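PDB 3K4I: uncharacterized protein from Pseudomonas syringae pv. tomato, which is of unknown function but belongs, by sequence, to the aldolase/RraA family, whose members are built on a mixed alpha/beta fold. Local coordinates for residues Phe58-Pro64 / Thr149-Gln155. Numbering follows the deposited sequence.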
loop_
_atom_site.group_PDB
_atom_site.type_symbol
_atom_site.label_atom_id
_atom_site.label_comp_id
_atom_site.label_asym_id
_atom_site.label_seq_id
_atom_site.Cartn_x
_atom_site.Cartn_y
_atom_site.Cartn_z
ATOM N N PHE C 58 -16.762 6.588 17.494
ATOM C CA PHE C 58 -18.173 6.492 17.259
ATOM C C PHE C 58 -18.277 5.258 16.364
ATOM O O PHE C 58 -17.704 5.256 15.264
ATOM C CB PHE C 58 -18.671 7.721 16.494
ATOM C CG PHE C 58 -20.122 7.658 16.140
ATOM C CD1 PHE C 58 -21.052 8.349 16.922
ATOM C CD2 PHE C 58 -20.575 6.867 15.068
ATOM C CE1 PHE C 58 -22.400 8.313 16.639
ATOM C CE2 PHE C 58 -21.949 6.793 14.773
ATOM C CZ PHE C 58 -22.862 7.544 15.559
ATOM N N THR C 59 -18.925 4.224 16.874
ATOM C CA THR C 59 -18.881 2.902 16.231
ATOM C C THR C 59 -20.038 2.670 15.268
ATOM O O THR C 59 -21.172 3.131 15.483
ATOM C CB THR C 59 -18.852 1.779 17.274
ATOM O OG1 THR C 59 -19.944 1.933 18.195
ATOM C CG2 THR C 59 -17.551 1.800 18.069
ATOM N N VAL C 60 -19.753 1.945 14.197
ATOM C CA VAL C 60 -20.766 1.644 13.181
ATOM C C VAL C 60 -20.588 0.169 12.857
ATOM O O VAL C 60 -19.473 -0.254 12.520
ATOM C CB VAL C 60 -20.486 2.458 11.893
ATOM C CG1 VAL C 60 -21.588 2.203 10.860
ATOM C CG2 VAL C 60 -20.354 3.963 12.221
ATOM N N GLN C 61 -21.669 -0.611 12.958
ATOM C CA GLN C 61 -21.651 -2.047 12.650
ATOM C C GLN C 61 -22.585 -2.356 11.476
ATOM O O GLN C 61 -23.764 -1.977 11.513
ATOM C CB GLN C 61 -22.090 -2.849 13.879
ATOM C CG GLN C 61 -22.203 -4.372 13.607
ATOM C CD GLN C 61 -20.837 -4.961 13.350
ATOM O OE1 GLN C 61 -20.551 -5.505 12.246
ATOM N NE2 GLN C 61 -19.958 -4.819 14.319
ATOM N N TYR C 62 -22.059 -3.049 10.459
ATOM C CA TYR C 62 -22.816 -3.460 9.256
ATOM C C TYR C 62 -23.193 -4.938 9.385
ATOM O O TYR C 62 -22.721 -5.630 10.293
ATOM C CB TYR C 62 -22.003 -3.246 7.962
ATOM C CG TYR C 62 -21.876 -1.777 7.620
ATOM C CD1 TYR C 62 -22.761 -1.160 6.733
ATOM C CD2 TYR C 62 -20.873 -1.023 8.194
ATOM C CE1 TYR C 62 -22.670 0.205 6.445
ATOM C CE2 TYR C 62 -20.756 0.340 7.911
ATOM C CZ TYR C 62 -21.674 0.933 7.034
ATOM O OH TYR C 62 -21.533 2.271 6.757
ATOM N N GLN C 63 -24.101 -5.371 8.519
ATOM C CA GLN C 63 -24.598 -6.759 8.512
ATOM C C GLN C 63 -25.042 -7.107 7.096
ATOM O O GLN C 63 -25.170 -6.227 6.247
ATOM C CB GLN C 63 -25.761 -6.919 9.497
ATOM C CG GLN C 63 -27.044 -6.175 9.049
ATOM C CD GLN C 63 -28.181 -6.190 10.057
ATOM O OE1 GLN C 63 -29.070 -5.350 9.979
ATOM N NE2 GLN C 63 -28.182 -7.154 10.976
ATOM N N PRO C 64 -25.315 -8.387 6.843
ATOM C CA PRO C 64 -25.831 -8.696 5.512
ATOM C C PRO C 64 -27.121 -7.952 5.166
ATOM O O PRO C 64 -27.950 -7.669 6.048
ATOM C CB PRO C 64 -26.086 -10.223 5.575
ATOM C CG PRO C 64 -25.080 -10.694 6.599
ATOM C CD PRO C 64 -25.056 -9.597 7.644
ATOM N N THR C 149 -24.210 -4.518 1.586
ATOM C CA THR C 149 -24.133 -4.558 3.043
ATOM C C THR C 149 -25.090 -3.488 3.547
ATOM O O THR C 149 -25.490 -2.634 2.763
ATOM C CB THR C 149 -22.685 -4.327 3.562
ATOM O OG1 THR C 149 -22.626 -4.678 4.950
ATOM C CG2 THR C 149 -22.231 -2.892 3.361
ATOM N N GLN C 150 -25.528 -3.585 4.807
ATOM C CA GLN C 150 -26.458 -2.613 5.363
ATOM C C GLN C 150 -26.139 -2.304 6.818
ATOM O O GLN C 150 -25.552 -3.122 7.527
ATOM C CB GLN C 150 -27.917 -3.069 5.219
ATOM C CG GLN C 150 -28.338 -4.079 6.243
ATOM C CD GLN C 150 -29.779 -4.537 6.113
ATOM O OE1 GLN C 150 -30.356 -4.581 5.007
ATOM N NE2 GLN C 150 -30.351 -4.935 7.242
ATOM N N LEU C 151 -26.477 -1.090 7.246
ATOM C CA LEU C 151 -26.272 -0.724 8.643
ATOM C C LEU C 151 -27.105 -1.581 9.583
ATOM O O LEU C 151 -28.297 -1.825 9.330
ATOM C CB LEU C 151 -26.644 0.745 8.865
ATOM C CG LEU C 151 -25.629 1.680 8.260
ATOM C CD1 LEU C 151 -26.249 3.049 8.008
ATOM C CD2 LEU C 151 -24.420 1.792 9.188
ATOM N N LYS C 152 -26.473 -2.036 10.658
ATOM C CA LYS C 152 -27.153 -2.793 11.699
ATOM C C LYS C 152 -27.406 -1.850 12.872
ATOM O O LYS C 152 -28.536 -1.696 13.304
ATOM C CB LYS C 152 -26.343 -4.000 12.177
ATOM C CG LYS C 152 -27.017 -4.730 13.334
ATOM C CD LYS C 152 -26.235 -6.002 13.702
ATOM C CE LYS C 152 -27.112 -6.964 14.486
ATOM N NZ LYS C 152 -26.346 -8.196 14.889
ATOM N N ALA C 153 -26.344 -1.214 13.340
ATOM C CA ALA C 153 -26.422 -0.394 14.548
ATOM C C ALA C 153 -25.221 0.534 14.635
ATOM O O ALA C 153 -24.150 0.220 14.133
ATOM C CB ALA C 153 -26.471 -1.268 15.778
ATOM N N VAL C 154 -25.422 1.684 15.268
ATOM C CA VAL C 154 -24.278 2.528 15.646
ATOM C C VAL C 154 -24.190 2.666 17.169
ATOM O O VAL C 154 -25.182 2.511 17.885
ATOM C CB VAL C 154 -24.272 3.945 14.979
ATOM C CG1 VAL C 154 -24.278 3.842 13.453
ATOM C CG2 VAL C 154 -25.429 4.828 15.479
ATOM N N GLN C 155 -22.980 2.937 17.652
ATOM C CA GLN C 155 -22.689 3.109 19.081
ATOM C C GLN C 155 -22.878 1.817 19.885
ATOM O O GLN C 155 -23.369 1.817 21.030
ATOM C CB GLN C 155 -23.447 4.293 19.681
ATOM C CG GLN C 155 -23.069 5.600 18.982
ATOM C CD GLN C 155 -21.668 6.018 19.330
ATOM O OE1 GLN C 155 -20.702 5.382 18.918
ATOM N NE2 GLN C 155 -21.542 7.139 20.076
HETATM O O HOH W 1 -26.152 -9.303 12.008
#
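The side-chain amide of Q155 lies over one face of the F58 ring, the two planes only 18° apart, with Q155 CD 3.4 Å from F58 CD1 and displaced toward the rim. With CG anti to its carbonyl carbon, the Q155 chain bends at chi2 (-71°), which brings the amide over the ring, and its OE1 accepts from the backbone N of T59 at 2.9 Å, which fixes how the amide is turned. Q155 N in turn donates to T59 O, closing this end of the ladder; the T59 hydroxyl is hydrogen-bonded to V156 O. V154 lies against the same ring, its CB 3.7 Å from F58 CE2.

Further along, L151 runs beside Y62 and sets CD2 over one face of the phenol ring, 3.9 Å from its centroid. That same methyl presses tightly on V60 CG1, at 3.3 Å. Q63 and Q150 meet by their amides, turned 61° apart: Q150 NE2 gives an N-H in its own plane to Q63 OE1 (3.1 Å) but arrives above the plane of the accepting carbonyl. The other end of the same amide, Q150 OE1, accepts a hydrogen bond from D66 N. The extended side chain of K152 crosses that of Q63 at about a right angle, its methylenes against the Q63 amide, and one water accepts from both K152 NZ and Q63 NE2.

Between these groups, Q61 O takes two N-H groups, from K152 (2.8 Å) and A153 (3.3 Å), both in its carbonyl plane. This is a classic beta bulge in an antiparallel pair, joining strand 150-154 to strand 53-63, whose other neighbour here is the parallel strand 85-90 of the mixed sheet.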